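Local atomic coordinates of type II restriction enzyme NgoMIV (Neisseria gonorrhoeae, PDB entry 1FIU), a protein that recognises the double-stranded DNA sequence 5'-GCCGGC-3' and cleaves it after the first G, working as a magnesium-dependent homotetramer. Residues Asp18-Ala23 and Ser53-Glu58; Gly28-Ala33 and Asn42-Ile47; Glu82-Ile87 and Leu280-Ala285; Gly90-Lys95 and Val143-Ile148. All blocks are in the same frame, centred on the assembly; numbering follows the deposited sequence.

Interaction 1. Residues Asp18-Ala23 and Ser53-Glu58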
loop_
_atom_site.group_PDB
_atom_site.type_symbol
_atom_site.label_atom_id
_atom_site.label_comp_id
_atom_site.label_asym_id
_atom_site.label_seq_id
_atom_site.Cartn_x
_atom_site.Cartn_y
_atom_site.Cartn_z
ATOM N N ASP I 18 -38.141 1.177 -17.350
ATOM C CA ASP I 18 -39.101 0.097 -17.562
ATOM C C ASP I 18 -39.163 -0.900 -16.406
ATOM O O ASP I 18 -40.219 -1.462 -16.125
ATOM C CB ASP I 18 -38.805 -0.637 -18.885
ATOM C CG ASP I 18 -39.085 0.216 -20.126
ATOM O OD1 ASP I 18 -39.573 1.366 -20.020
ATOM O OD2 ASP I 18 -38.810 -0.279 -21.241
ATOM N N GLY I 19 -38.043 -1.126 -15.724
ATOM C CA GLY I 19 -38.044 -2.059 -14.615
ATOM C C GLY I 19 -38.437 -1.403 -13.300
ATOM O O GLY I 19 -38.446 -2.041 -12.248
ATOM N N ASN I 20 -38.773 -0.115 -13.370
ATOM C CA ASN I 20 -39.140 0.662 -12.182
ATOM C C ASN I 20 -37.975 0.766 -11.186
ATOM O O ASN I 20 -38.196 0.972 -9.987
ATOM C CB ASN I 20 -40.373 0.051 -11.493
ATOM C CG ASN I 20 -41.641 0.217 -12.312
ATOM O OD1 ASN I 20 -42.696 -0.302 -11.953
ATOM N ND2 ASN I 20 -41.543 0.940 -13.412
ATOM N N ILE I 21 -36.744 0.602 -11.683
ATOM C CA ILE I 21 -35.556 0.702 -10.830
ATOM C C ILE I 21 -35.449 2.179 -10.479
ATOM O O ILE I 21 -35.238 2.543 -9.319
ATOM C CB ILE I 21 -34.278 0.257 -11.566
ATOM C CG1 ILE I 21 -34.459 -1.175 -12.128
ATOM C CG2 ILE I 21 -33.087 0.366 -10.619
ATOM C CD1 ILE I 21 -35.098 -2.146 -11.163
ATOM N N LEU I 22 -35.587 3.015 -11.509
ATOM C CA LEU I 22 -35.601 4.470 -11.355
ATOM C C LEU I 22 -37.066 4.891 -11.554
ATOM O O LEU I 22 -37.617 4.734 -12.646
ATOM C CB LEU I 22 -34.748 5.174 -12.417
ATOM C CG LEU I 22 -34.759 6.712 -12.274
ATOM C CD1 LEU I 22 -34.086 7.124 -10.950
ATOM C CD2 LEU I 22 -34.035 7.354 -13.436
ATOM N N ALA I 23 -37.692 5.408 -10.501
ATOM C CA ALA I 23 -39.097 5.838 -10.601
ATOM C C ALA I 23 -39.368 6.800 -9.457
ATOM O O ALA I 23 -38.449 7.157 -8.715
ATOM C CB ALA I 23 -40.023 4.641 -10.518
ATOM N N SER I 53 -38.716 10.170 -16.883
ATOM C CA SER I 53 -39.334 9.184 -16.009
ATOM C C SER I 53 -40.746 9.670 -15.718
ATOM O O SER I 53 -40.935 10.844 -15.388
ATOM C CB SER I 53 -38.576 9.073 -14.687
ATOM O OG SER I 53 -39.183 8.119 -13.828
ATOM N N GLU I 54 -41.724 8.778 -15.814
ATOM C CA GLU I 54 -43.116 9.177 -15.556
ATOM C C GLU I 54 -43.827 8.240 -14.592
ATOM O O GLU I 54 -44.836 8.590 -13.975
ATOM C CB GLU I 54 -43.897 9.243 -16.883
ATOM C CG GLU I 54 -43.421 10.347 -17.815
ATOM C CD GLU I 54 -44.189 10.410 -19.132
ATOM O OE1 GLU I 54 -45.199 9.682 -19.287
ATOM O OE2 GLU I 54 -43.775 11.202 -20.011
ATOM N N THR I 55 -43.282 7.046 -14.447
ATOM C CA THR I 55 -43.889 6.041 -13.596
ATOM C C THR I 55 -43.887 6.356 -12.101
ATOM O O THR I 55 -42.903 6.865 -11.552
ATOM C CB THR I 55 -43.203 4.689 -13.802
ATOM O OG1 THR I 55 -43.339 4.303 -15.176
ATOM C CG2 THR I 55 -43.821 3.625 -12.896
ATOM N N VAL I 56 -45.017 6.077 -11.463
ATOM C CA VAL I 56 -45.130 6.264 -10.028
ATOM C C VAL I 56 -45.238 4.870 -9.462
ATOM O O VAL I 56 -46.127 4.097 -9.842
ATOM C CB VAL I 56 -46.393 7.057 -9.603
ATOM C CG1 VAL I 56 -46.526 7.002 -8.063
ATOM C CG2 VAL I 56 -46.279 8.512 -10.067
ATOM N N SER I 57 -44.321 4.525 -8.572
ATOM C CA SER I 57 -44.350 3.215 -7.947
ATOM C C SER I 57 -43.534 3.267 -6.663
ATOM O O SER I 57 -42.714 4.172 -6.469
ATOM C CB SER I 57 -43.779 2.157 -8.893
ATOM O OG SER I 57 -42.409 2.406 -9.137
ATOM N N GLU I 58 -43.784 2.312 -5.774
ATOM C CA GLU I 58 -43.057 2.259 -4.520
ATOM C C GLU I 58 -41.600 1.921 -4.798
ATOM O O GLU I 58 -41.289 1.203 -5.757
ATOM C CB GLU I 58 -43.663 1.208 -3.583
ATOM C CG GLU I 58 -44.913 1.698 -2.842
ATOM C CD GLU I 58 -44.618 2.828 -1.848
ATOM O OE1 GLU I 58 -43.979 2.560 -0.806
ATOM O OE2 GLU I 58 -45.020 3.984 -2.107
HETATM O O HOH W 1 -42.071 2.071 -15.737
HETATM O O HOH W 2 -39.439 2.195 -7.713
#
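Asn20 is where 18-23 first meets 53-58. Its side chain crosses that of Thr55 at about a right angle, with ND2 lying 3.6 Å from the Thr55 methyl CG2. CG is anti to the carbonyl carbon (chi1 -69°), and beyond it ND2 bonds back to Leu17 O and makes a weak bond to water 1, which also bonds Thr55 OG1 at 2.6 Å. The backbone carbonyl of the same residue has a water of its own: water 2 donates to Asn20 O at 2.9 Å and to Glu58 O, and accepts a weak bond from Ser57 OG. Asn20 is also the turning point of the chain. It is the first residue to leave helix 4-18, with a positive phi of 63° and two bonds back into the last turn, a Schellman motif, and the loop that follows comes up against 53-58. At Leu22 the carbonyl O comes within 3.9 Å of Ser53 OG, while the side chain packs on Leu17, Leu51 and Asn32. The nearest CA atoms are those of Ala23 and Thr55, 5.7 Å apart. Ala23 CB points into the other loop and touches Ser57 OG at 3.5 Å and Thr55 O at 3.8 Å. That hydroxyl reaches the methyl from a position between its own backbone N and carbonyl carbon (chi1 65°). Ser53 OG approaches from the other loop as well, 4.0 Å from Ala23 CA. Backbone bonds tie the next residue, Thr24, to Thr55 and Ser57.

Interaction 2. Residues Gly28-Ala33 and Asn42-Ile47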
loop_
_atom_site.group_PDB
_atom_site.type_symbol
_atom_site.label_atom_id
_atom_site.label_comp_id
_atom_site.label_asym_id
_atom_site.label_seq_id
_atom_site.Cartn_x
_atom_site.Cartn_y
_atom_site.Cartn_z
ATOM N N GLY I 28 -43.541 11.678 -3.967
ATOM C CA GLY I 28 -42.658 12.481 -4.788
ATOM C C GLY I 28 -41.165 12.205 -4.707
ATOM O O GLY I 28 -40.376 12.930 -5.316
ATOM N N VAL I 29 -40.771 11.164 -3.979
ATOM C CA VAL I 29 -39.344 10.838 -3.836
ATOM C C VAL I 29 -38.851 9.918 -4.955
ATOM O O VAL I 29 -39.413 8.838 -5.164
ATOM C CB VAL I 29 -39.057 10.103 -2.509
ATOM C CG1 VAL I 29 -37.544 9.951 -2.332
ATOM C CG2 VAL I 29 -39.668 10.867 -1.314
ATOM N N VAL I 30 -37.810 10.344 -5.668
ATOM C CA VAL I 30 -37.252 9.525 -6.745
ATOM C C VAL I 30 -36.421 8.419 -6.087
ATOM O O VAL I 30 -35.768 8.640 -5.064
ATOM C CB VAL I 30 -36.449 10.403 -7.717
ATOM C CG1 VAL I 30 -35.746 9.548 -8.779
ATOM C CG2 VAL I 30 -37.430 11.358 -8.398
ATOM N N SER I 31 -36.470 7.224 -6.670
ATOM C CA SER I 31 -35.851 6.041 -6.087
ATOM C C SER I 31 -34.349 5.975 -5.854
ATOM O O SER I 31 -33.882 5.031 -5.213
ATOM C CB SER I 31 -36.290 4.797 -6.852
ATOM O OG SER I 31 -35.859 4.896 -8.183
ATOM N N ASN I 32 -33.583 6.931 -6.374
ATOM C CA ASN I 32 -32.155 6.907 -6.064
ATOM C C ASN I 32 -31.832 8.081 -5.128
ATOM O O ASN I 32 -30.669 8.355 -4.826
ATOM C CB ASN I 32 -31.279 6.932 -7.340
ATOM C CG ASN I 32 -31.489 8.156 -8.173
ATOM O OD1 ASN I 32 -32.575 8.746 -8.172
ATOM N ND2 ASN I 32 -30.454 8.558 -8.910
ATOM N N ALA I 33 -32.880 8.766 -4.655
ATOM C CA ALA I 33 -32.694 9.891 -3.734
ATOM C C ALA I 33 -32.728 9.461 -2.269
ATOM O O ALA I 33 -33.204 8.388 -1.928
ATOM C CB ALA I 33 -33.797 10.947 -3.959
ATOM N N ASN I 42 -34.046 17.006 -4.646
ATOM C CA ASN I 42 -34.176 17.846 -5.834
ATOM C C ASN I 42 -33.283 17.466 -7.005
ATOM O O ASN I 42 -33.696 17.572 -8.169
ATOM C CB ASN I 42 -33.949 19.320 -5.486
ATOM C CG ASN I 42 -35.035 19.864 -4.595
ATOM O OD1 ASN I 42 -36.208 19.551 -4.789
ATOM N ND2 ASN I 42 -34.660 20.678 -3.617
ATOM N N ILE I 43 -32.056 17.044 -6.714
ATOM C CA ILE I 43 -31.154 16.646 -7.787
ATOM C C ILE I 43 -31.714 15.393 -8.470
ATOM O O ILE I 43 -31.813 15.340 -9.688
ATOM C CB ILE I 43 -29.712 16.362 -7.260
ATOM C CG1 ILE I 43 -29.053 17.672 -6.796
ATOM C CG2 ILE I 43 -28.857 15.751 -8.377
ATOM C CD1 ILE I 43 -27.752 17.435 -6.048
ATOM N N ALA I 44 -32.101 14.399 -7.682
ATOM C CA ALA I 44 -32.639 13.161 -8.242
ATOM C C ALA I 44 -33.902 13.392 -9.083
ATOM O O ALA I 44 -34.104 12.757 -10.119
ATOM C CB ALA I 44 -32.932 12.198 -7.148
ATOM N N LYS I 45 -34.753 14.292 -8.613
ATOM C CA LYS I 45 -35.982 14.617 -9.326
ATOM C C LYS I 45 -35.658 15.271 -10.665
ATOM O O LYS I 45 -36.270 14.943 -11.691
ATOM C CB LYS I 45 -36.811 15.581 -8.490
ATOM C CG LYS I 45 -38.221 15.753 -8.982
ATOM C CD LYS I 45 -39.116 14.769 -8.272
ATOM C CE LYS I 45 -40.555 15.246 -8.275
ATOM N NZ LYS I 45 -41.375 14.395 -7.385
ATOM N N GLY I 46 -34.715 16.213 -10.639
ATOM C CA GLY I 46 -34.317 16.883 -11.865
ATOM C C GLY I 46 -33.755 15.883 -12.874
ATOM O O GLY I 46 -34.066 15.929 -14.072
ATOM N N ILE I 47 -32.917 14.968 -12.396
ATOM C CA ILE I 47 -32.336 13.984 -13.301
ATOM C C ILE I 47 -33.417 13.085 -13.909
ATOM O O ILE I 47 -33.440 12.863 -15.126
ATOM C CB ILE I 47 -31.287 13.108 -12.566
ATOM C CG1 ILE I 47 -30.042 13.936 -12.261
ATOM C CG2 ILE I 47 -30.922 11.903 -13.426
ATOM C CD1 ILE I 47 -28.976 13.164 -11.453
HETATM O O HOH W 3 -32.393 10.455 -10.452
#
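Lys45 reaches out from helix 38-50 across Val30 to the carbonyl of Gly28. Contact starts at its backbone, where CA lies 3.7 Å from Val30 CG2, and CB is only a little farther from the same methyl. CG leads on, and a bend at chi2 (92°) turns CD back, 3.8 Å from Val30 CG2. CE then runs beside Gly28 O, and NZ donates to that oxygen at 2.7 Å. The donor meets it at a C=O...N angle of 117°, tilted 18° from the carbonyl plane.

One residue earlier on the helix, Ala44 CB fits against the type I beta turn from Val30 to Ala33, touching Ala33 CB at 3.5 Å and Asn32 OD1 at 3.6 Å, with Val30 CB 4.0 Å away. Water 3 donates both to that OD1 and to Ala44 O, while Asn32 ND2 bonds Ala221 O. The helix is thus laid on the loop that precedes it in the chain, and Ile43 and Ile47 pack on helix 246-256. Chemically, the contact is apolar in the middle and polar at both ends: a charged ammonium finds a neutral backbone acceptor at one, and a water bridges two carbonyl-type oxygens, donating to both, at the other.

Interaction 3. Residues Glu82-Ile87 and Leu280-Ala285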
loop_
_atom_site.group_PDB
_atom_site.type_symbol
_atom_site.label_atom_id
_atom_site.label_comp_id
_atom_site.label_asym_id
_atom_site.label_seq_id
_atom_site.Cartn_x
_atom_site.Cartn_y
_atom_site.Cartn_z
ATOM N N GLU I 82 -18.632 -4.282 -27.446
ATOM C CA GLU I 82 -18.636 -5.167 -28.608
ATOM C C GLU I 82 -18.375 -4.388 -29.901
ATOM O O GLU I 82 -17.823 -4.938 -30.862
ATOM C CB GLU I 82 -19.973 -5.905 -28.703
ATOM C CG GLU I 82 -20.029 -6.911 -29.843
ATOM C CD GLU I 82 -21.318 -7.725 -29.851
ATOM O OE1 GLU I 82 -22.285 -7.340 -29.152
ATOM O OE2 GLU I 82 -21.366 -8.751 -30.569
ATOM N N LYS I 83 -18.740 -3.101 -29.926
ATOM C CA LYS I 83 -18.552 -2.274 -31.119
ATOM C C LYS I 83 -17.146 -1.690 -31.258
ATOM O O LYS I 83 -16.836 -0.998 -32.230
ATOM C CB LYS I 83 -19.600 -1.143 -31.135
ATOM C CG LYS I 83 -21.021 -1.695 -31.099
ATOM C CD LYS I 83 -22.086 -0.620 -31.164
ATOM C CE LYS I 83 -23.485 -1.261 -31.228
ATOM N NZ LYS I 83 -23.646 -2.135 -32.449
ATOM N N LEU I 84 -16.275 -1.996 -30.299
ATOM C CA LEU I 84 -14.924 -1.457 -30.334
ATOM C C LEU I 84 -13.853 -2.503 -30.697
ATOM O O LEU I 84 -12.664 -2.308 -30.442
ATOM C CB LEU I 84 -14.612 -0.807 -28.975
ATOM C CG LEU I 84 -15.504 0.402 -28.615
ATOM C CD1 LEU I 84 -15.191 0.875 -27.200
ATOM C CD2 LEU I 84 -15.284 1.533 -29.626
ATOM N N GLN I 85 -14.271 -3.597 -31.314
ATOM C CA GLN I 85 -13.326 -4.654 -31.687
ATOM C C GLN I 85 -12.153 -4.177 -32.570
ATOM O O GLN I 85 -11.074 -4.771 -32.541
ATOM C CB GLN I 85 -14.076 -5.801 -32.371
ATOM C CG GLN I 85 -13.167 -6.915 -32.867
ATOM C CD GLN I 85 -12.883 -7.978 -31.805
ATOM O OE1 GLN I 85 -12.020 -8.838 -31.994
ATOM N NE2 GLN I 85 -13.622 -7.930 -30.698
ATOM N N HIS I 86 -12.346 -3.124 -33.359
ATOM C CA HIS I 86 -11.262 -2.621 -34.207
ATOM C C HIS I 86 -10.214 -1.821 -33.442
ATOM O O HIS I 86 -9.094 -1.649 -33.925
ATOM C CB HIS I 86 -11.816 -1.769 -35.370
ATOM C CG HIS I 86 -12.573 -0.558 -34.932
ATOM N ND1 HIS I 86 -13.704 -0.637 -34.146
ATOM C CD2 HIS I 86 -12.365 0.759 -35.167
ATOM C CE1 HIS I 86 -14.161 0.581 -33.915
ATOM N NE2 HIS I 86 -13.369 1.446 -34.523
ATOM N N ILE I 87 -10.560 -1.303 -32.267
ATOM C CA ILE I 87 -9.556 -0.576 -31.505
ATOM C C ILE I 87 -9.055 -1.401 -30.314
ATOM O O ILE I 87 -8.031 -1.065 -29.715
ATOM C CB ILE I 87 -10.047 0.802 -31.006
ATOM C CG1 ILE I 87 -11.246 0.637 -30.088
ATOM C CG2 ILE I 87 -10.363 1.719 -32.217
ATOM C CD1 ILE I 87 -11.674 1.957 -29.433
ATOM N N LEU I 280 -17.313 4.813 -20.361
ATOM C CA LEU I 280 -16.769 3.533 -19.910
ATOM C C LEU I 280 -16.334 2.544 -20.989
ATOM O O LEU I 280 -15.205 2.021 -20.929
ATOM C CB LEU I 280 -17.730 2.857 -18.922
ATOM C CG LEU I 280 -17.202 1.535 -18.336
ATOM C CD1 LEU I 280 -15.811 1.742 -17.704
ATOM C CD2 LEU I 280 -18.192 1.008 -17.306
ATOM N N PRO I 281 -17.190 2.264 -21.989
ATOM C CA PRO I 281 -16.764 1.306 -23.028
ATOM C C PRO I 281 -15.451 1.705 -23.694
ATOM O O PRO I 281 -14.547 0.878 -23.846
ATOM C CB PRO I 281 -17.931 1.316 -24.012
ATOM C CG PRO I 281 -19.110 1.653 -23.141
ATOM C CD PRO I 281 -18.560 2.743 -22.246
ATOM N N LEU I 282 -15.310 2.979 -24.061
ATOM C CA LEU I 282 -14.064 3.437 -24.679
ATOM C C LEU I 282 -12.887 3.400 -23.694
ATOM O O LEU I 282 -11.754 3.105 -24.090
ATOM C CB LEU I 282 -14.226 4.860 -25.246
ATOM C CG LEU I 282 -14.645 4.936 -26.715
ATOM C CD1 LEU I 282 -15.067 6.373 -27.044
ATOM C CD2 LEU I 282 -13.487 4.484 -27.629
ATOM N N ASP I 283 -13.128 3.699 -22.413
ATOM C CA ASP I 283 -12.034 3.642 -21.445
ATOM C C ASP I 283 -11.568 2.182 -21.248
ATOM O O ASP I 283 -10.424 1.947 -20.898
ATOM C CB ASP I 283 -12.446 4.272 -20.113
ATOM C CG ASP I 283 -12.296 5.792 -20.130
ATOM O OD1 ASP I 283 -11.784 6.324 -21.137
ATOM O OD2 ASP I 283 -12.669 6.431 -19.132
ATOM N N LEU I 284 -12.453 1.215 -21.480
ATOM C CA LEU I 284 -12.065 -0.193 -21.379
ATOM C C LEU I 284 -11.258 -0.626 -22.622
ATOM O O LEU I 284 -10.758 -1.752 -22.683
ATOM C CB LEU I 284 -13.311 -1.071 -21.266
ATOM C CG LEU I 284 -14.099 -0.973 -19.948
ATOM C CD1 LEU I 284 -15.338 -1.848 -20.058
ATOM C CD2 LEU I 284 -13.249 -1.404 -18.757
ATOM N N ALA I 285 -11.127 0.249 -23.612
ATOM C CA ALA I 285 -10.378 -0.097 -24.823
ATOM C C ALA I 285 -8.937 0.440 -24.848
ATOM O O ALA I 285 -8.241 0.269 -25.854
ATOM C CB ALA I 285 -11.133 0.422 -26.059
#
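Leu84 and Ile87 both set their side chains at about a right angle to Leu282, so that one leucine of the short helix 280-283 is met by two branched chains from the turn after helix 62-81. This helix, close to the C-terminus, follows strand 274-276, at one edge of the chain's sheet in this PDDEXK-clan nuclease, and the contact fastens it to a turn 193 residues earlier. A backbone bond from Ile87 N to Leu84 O closes the turn, and both residues point toward the helix. Ile87 CG1 lies between the backbone N and the carbonyl carbon (chi1 61°); beyond it, CD1 touches Leu282 CD2 at 3.6 Å and Ala285 CB at 3.7 Å. Leu282 CD2 also meets Leu84 CD2 at 4.0 Å, so this one methyl is packed by both residues of the turn. No hydrogen bond joins the two segments. Phe5 of helix 4-18 packs on both Leu84 and Leu282, and the second subunit closes in with its Leu159 on Leu84 and its Ala168 on Leu282. The other branch of Leu84, CD1, makes an apolar contact with Pro281 CB at 4.2 Å. It also reaches the helix backbone, 3.8 Å from Leu282 CA and just 3.4 Å from Pro281 O, an oxygen that also accepts a weak bond from Leu284 N.

Interaction 4. Residues Gly90-Lys95 and Val143-Ile148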
loop_
_atom_site.group_PDB
_atom_site.type_symbol
_atom_site.label_atom_id
_atom_site.label_comp_id
_atom_site.label_asym_id
_atom_site.label_seq_id
_atom_site.Cartn_x
_atom_site.Cartn_y
_atom_site.Cartn_z
ATOM N N GLY I 90 -10.406 -8.903 -29.531
ATOM C CA GLY I 90 -10.299 -9.981 -28.559
ATOM C C GLY I 90 -11.589 -10.761 -28.451
ATOM O O GLY I 90 -12.621 -10.324 -28.973
ATOM N N ASP I 91 -11.536 -11.910 -27.782
ATOM C CA ASP I 91 -12.705 -12.751 -27.561
ATOM C C ASP I 91 -13.104 -12.358 -26.137
ATOM O O ASP I 91 -12.628 -12.937 -25.172
ATOM C CB ASP I 91 -12.276 -14.226 -27.628
ATOM C CG ASP I 91 -13.429 -15.184 -27.391
ATOM O OD1 ASP I 91 -14.578 -14.725 -27.229
ATOM O OD2 ASP I 91 -13.175 -16.408 -27.371
ATOM N N TRP I 92 -13.980 -11.355 -26.028
ATOM C CA TRP I 92 -14.371 -10.805 -24.723
ATOM C C TRP I 92 -15.659 -11.338 -24.131
ATOM O O TRP I 92 -16.593 -11.650 -24.861
ATOM C CB TRP I 92 -14.508 -9.277 -24.834
ATOM C CG TRP I 92 -13.329 -8.571 -25.438
ATOM C CD1 TRP I 92 -13.196 -8.152 -26.732
ATOM C CD2 TRP I 92 -12.114 -8.207 -24.768
ATOM N NE1 TRP I 92 -11.971 -7.543 -26.909
ATOM C CE2 TRP I 92 -11.284 -7.568 -25.724
ATOM C CE3 TRP I 92 -11.645 -8.358 -23.451
ATOM C CZ2 TRP I 92 -10.008 -7.081 -25.412
ATOM C CZ3 TRP I 92 -10.376 -7.868 -23.136
ATOM C CH2 TRP I 92 -9.570 -7.239 -24.114
ATOM N N ASN I 93 -15.698 -11.446 -22.805
ATOM C CA ASN I 93 -16.905 -11.879 -22.123
ATOM C C ASN I 93 -17.191 -10.851 -21.049
ATOM O O ASN I 93 -16.272 -10.348 -20.393
ATOM C CB ASN I 93 -16.703 -13.241 -21.480
ATOM C CG ASN I 93 -16.299 -14.297 -22.491
ATOM O OD1 ASN I 93 -17.021 -14.550 -23.466
ATOM N ND2 ASN I 93 -15.141 -14.913 -22.275
ATOM N N VAL I 94 -18.460 -10.523 -20.875
ATOM C CA VAL I 94 -18.836 -9.554 -19.843
ATOM C C VAL I 94 -19.888 -10.226 -18.992
ATOM O O VAL I 94 -20.867 -10.750 -19.524
ATOM C CB VAL I 94 -19.463 -8.281 -20.454
ATOM C CG1 VAL I 94 -19.839 -7.287 -19.327
ATOM C CG2 VAL I 94 -18.506 -7.639 -21.416
ATOM N N LYS I 95 -19.712 -10.246 -17.683
ATOM C CA LYS I 95 -20.733 -10.878 -16.880
ATOM C C LYS I 95 -20.884 -10.403 -15.458
ATOM O O LYS I 95 -19.930 -9.975 -14.793
ATOM C CB LYS I 95 -20.570 -12.397 -16.869
ATOM C CG LYS I 95 -19.453 -12.898 -15.983
ATOM C CD LYS I 95 -19.494 -14.412 -15.844
ATOM C CE LYS I 95 -18.389 -14.895 -14.923
ATOM N NZ LYS I 95 -18.281 -16.385 -14.873
ATOM N N VAL I 143 -15.051 -8.263 -16.836
ATOM C CA VAL I 143 -14.841 -8.388 -18.278
ATOM C C VAL I 143 -13.597 -9.264 -18.362
ATOM O O VAL I 143 -12.632 -9.029 -17.648
ATOM C CB VAL I 143 -14.541 -7.051 -18.981
ATOM C CG1 VAL I 143 -14.396 -7.271 -20.502
ATOM C CG2 VAL I 143 -15.680 -6.067 -18.712
ATOM N N THR I 144 -13.641 -10.301 -19.202
ATOM C CA THR I 144 -12.504 -11.207 -19.347
ATOM C C THR I 144 -12.134 -11.380 -20.813
ATOM O O THR I 144 -12.960 -11.133 -21.703
ATOM C CB THR I 144 -12.823 -12.590 -18.736
ATOM O OG1 THR I 144 -13.943 -13.166 -19.419
ATOM C CG2 THR I 144 -13.198 -12.441 -17.253
ATOM N N ARG I 145 -10.887 -11.791 -21.055
ATOM C CA ARG I 145 -10.382 -12.018 -22.418
ATOM C C ARG I 145 -9.946 -13.474 -22.533
ATOM O O ARG I 145 -9.127 -13.938 -21.754
ATOM C CB ARG I 145 -9.157 -11.136 -22.717
ATOM C CG ARG I 145 -8.801 -11.116 -24.211
ATOM C CD ARG I 145 -7.567 -10.309 -24.508
ATOM N NE ARG I 145 -7.262 -10.336 -25.938
ATOM C CZ ARG I 145 -6.335 -9.584 -26.520
ATOM N NH1 ARG I 145 -5.615 -8.734 -25.791
ATOM N NH2 ARG I 145 -6.127 -9.672 -27.836
ATOM N N ASN I 146 -10.506 -14.185 -23.509
ATOM C CA ASN I 146 -10.121 -15.563 -23.749
ATOM C C ASN I 146 -8.773 -15.581 -24.451
ATOM O O ASN I 146 -8.390 -14.622 -25.118
ATOM C CB ASN I 146 -11.178 -16.248 -24.614
ATOM C CG ASN I 146 -12.420 -16.611 -23.826
ATOM O OD1 ASN I 146 -13.506 -16.777 -24.395
ATOM N ND2 ASN I 146 -12.267 -16.762 -22.511
ATOM N N LEU I 147 -8.050 -16.684 -24.301
ATOM C CA LEU I 147 -6.724 -16.797 -24.891
ATOM C C LEU I 147 -6.778 -16.995 -26.393
ATOM O O LEU I 147 -7.835 -17.288 -26.947
ATOM C CB LEU I 147 -5.973 -17.914 -24.192
ATOM C CG LEU I 147 -5.995 -17.754 -22.666
ATOM C CD1 LEU I 147 -5.136 -18.833 -22.049
ATOM C CD2 LEU I 147 -5.462 -16.365 -22.237
ATOM N N ILE I 148 -5.637 -16.830 -27.052
ATOM C CA ILE I 148 -5.602 -16.912 -28.495
ATOM C C ILE I 148 -4.697 -17.985 -29.075
ATOM O O ILE I 148 -3.695 -18.397 -28.468
ATOM C CB ILE I 148 -5.220 -15.558 -29.079
ATOM C CG1 ILE I 148 -3.745 -15.263 -28.809
ATOM C CG2 ILE I 148 -6.097 -14.481 -28.442
ATOM C CD1 ILE I 148 -3.254 -13.921 -29.336
HETATM O O HOH W 4 -8.781 -12.697 -27.177
HETATM O O HOH W 5 -10.104 -17.090 -28.224
HETATM O O HOH W 6 -16.143 -17.417 -23.595
#
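Asn93 and Thr144 are the hydrogen-bonded pair of an antiparallel ladder, with Asn93 N donating to Thr144 O at 3.0 Å and Thr144 N to Asn93 O at 2.9 Å. Trp92 with Arg145 and Val94 with Val143 are the flanking non-hydrogen-bonded pairs, and beyond the Trp92-Arg145 pair Asn146 N gives Asp91 O an almost straight bond (178°). At that end of the ladder water 4 makes a bridge, accepting from Asp91 N and Arg145 NE and donating to Asn146 O.

Apolar contact lies on the face of Trp92 and Val94. The extended Arg145 chain crosses the indole, its CG over the face of the six-membered ring, 4.0 Å from the centroid in a CH-pi contact, and CB closer still to CZ3. Ring and guanidinium planes are 30° apart. The Arg145 tip continues to Val286 O and Ala285 O of the second subunit, while Trp92 NE1 bonds Arg88 O.

On the other face the links are polar. Asn93 ND2 makes a weak bond of 3.3 Å to Asn146 OD1. Asp91 OD2 stands 3.0 Å from that oxygen, two acceptors facing each other, and accepts a hydrogen bond from water 5, which also donates to Leu147 O.

Strand 92-96 is an outermost strand of the sheet within this chain; Val94 packs on helix 62-81, and strand 141-145 bonds onward to 179-187 through Val143 and Arg145.

In the fold
The contacts form two pairs. Interaction 2 is nested within the loop closed by interaction 1, centres 11 Å apart, and Ser31 joins them through probable bonds to Ile21 O and Ala23 O. Interaction 4 lies, along the chain, inside the loop closed by interaction 3, 12 Å between centres, with Gln85 OE1 probably bonded to Gly90 N, and both touch the second subunit. Interactions 2 and 4 lie on opposite sides of the chain's centre, 37 Å between centres. The first pair is nearer the bound DNA, the nearest atoms of interaction 2 about 4 Å from it. In interaction 4 the Val94 side chain is about 10 Å from those of the magnesium ligands Asp140 and Cys186.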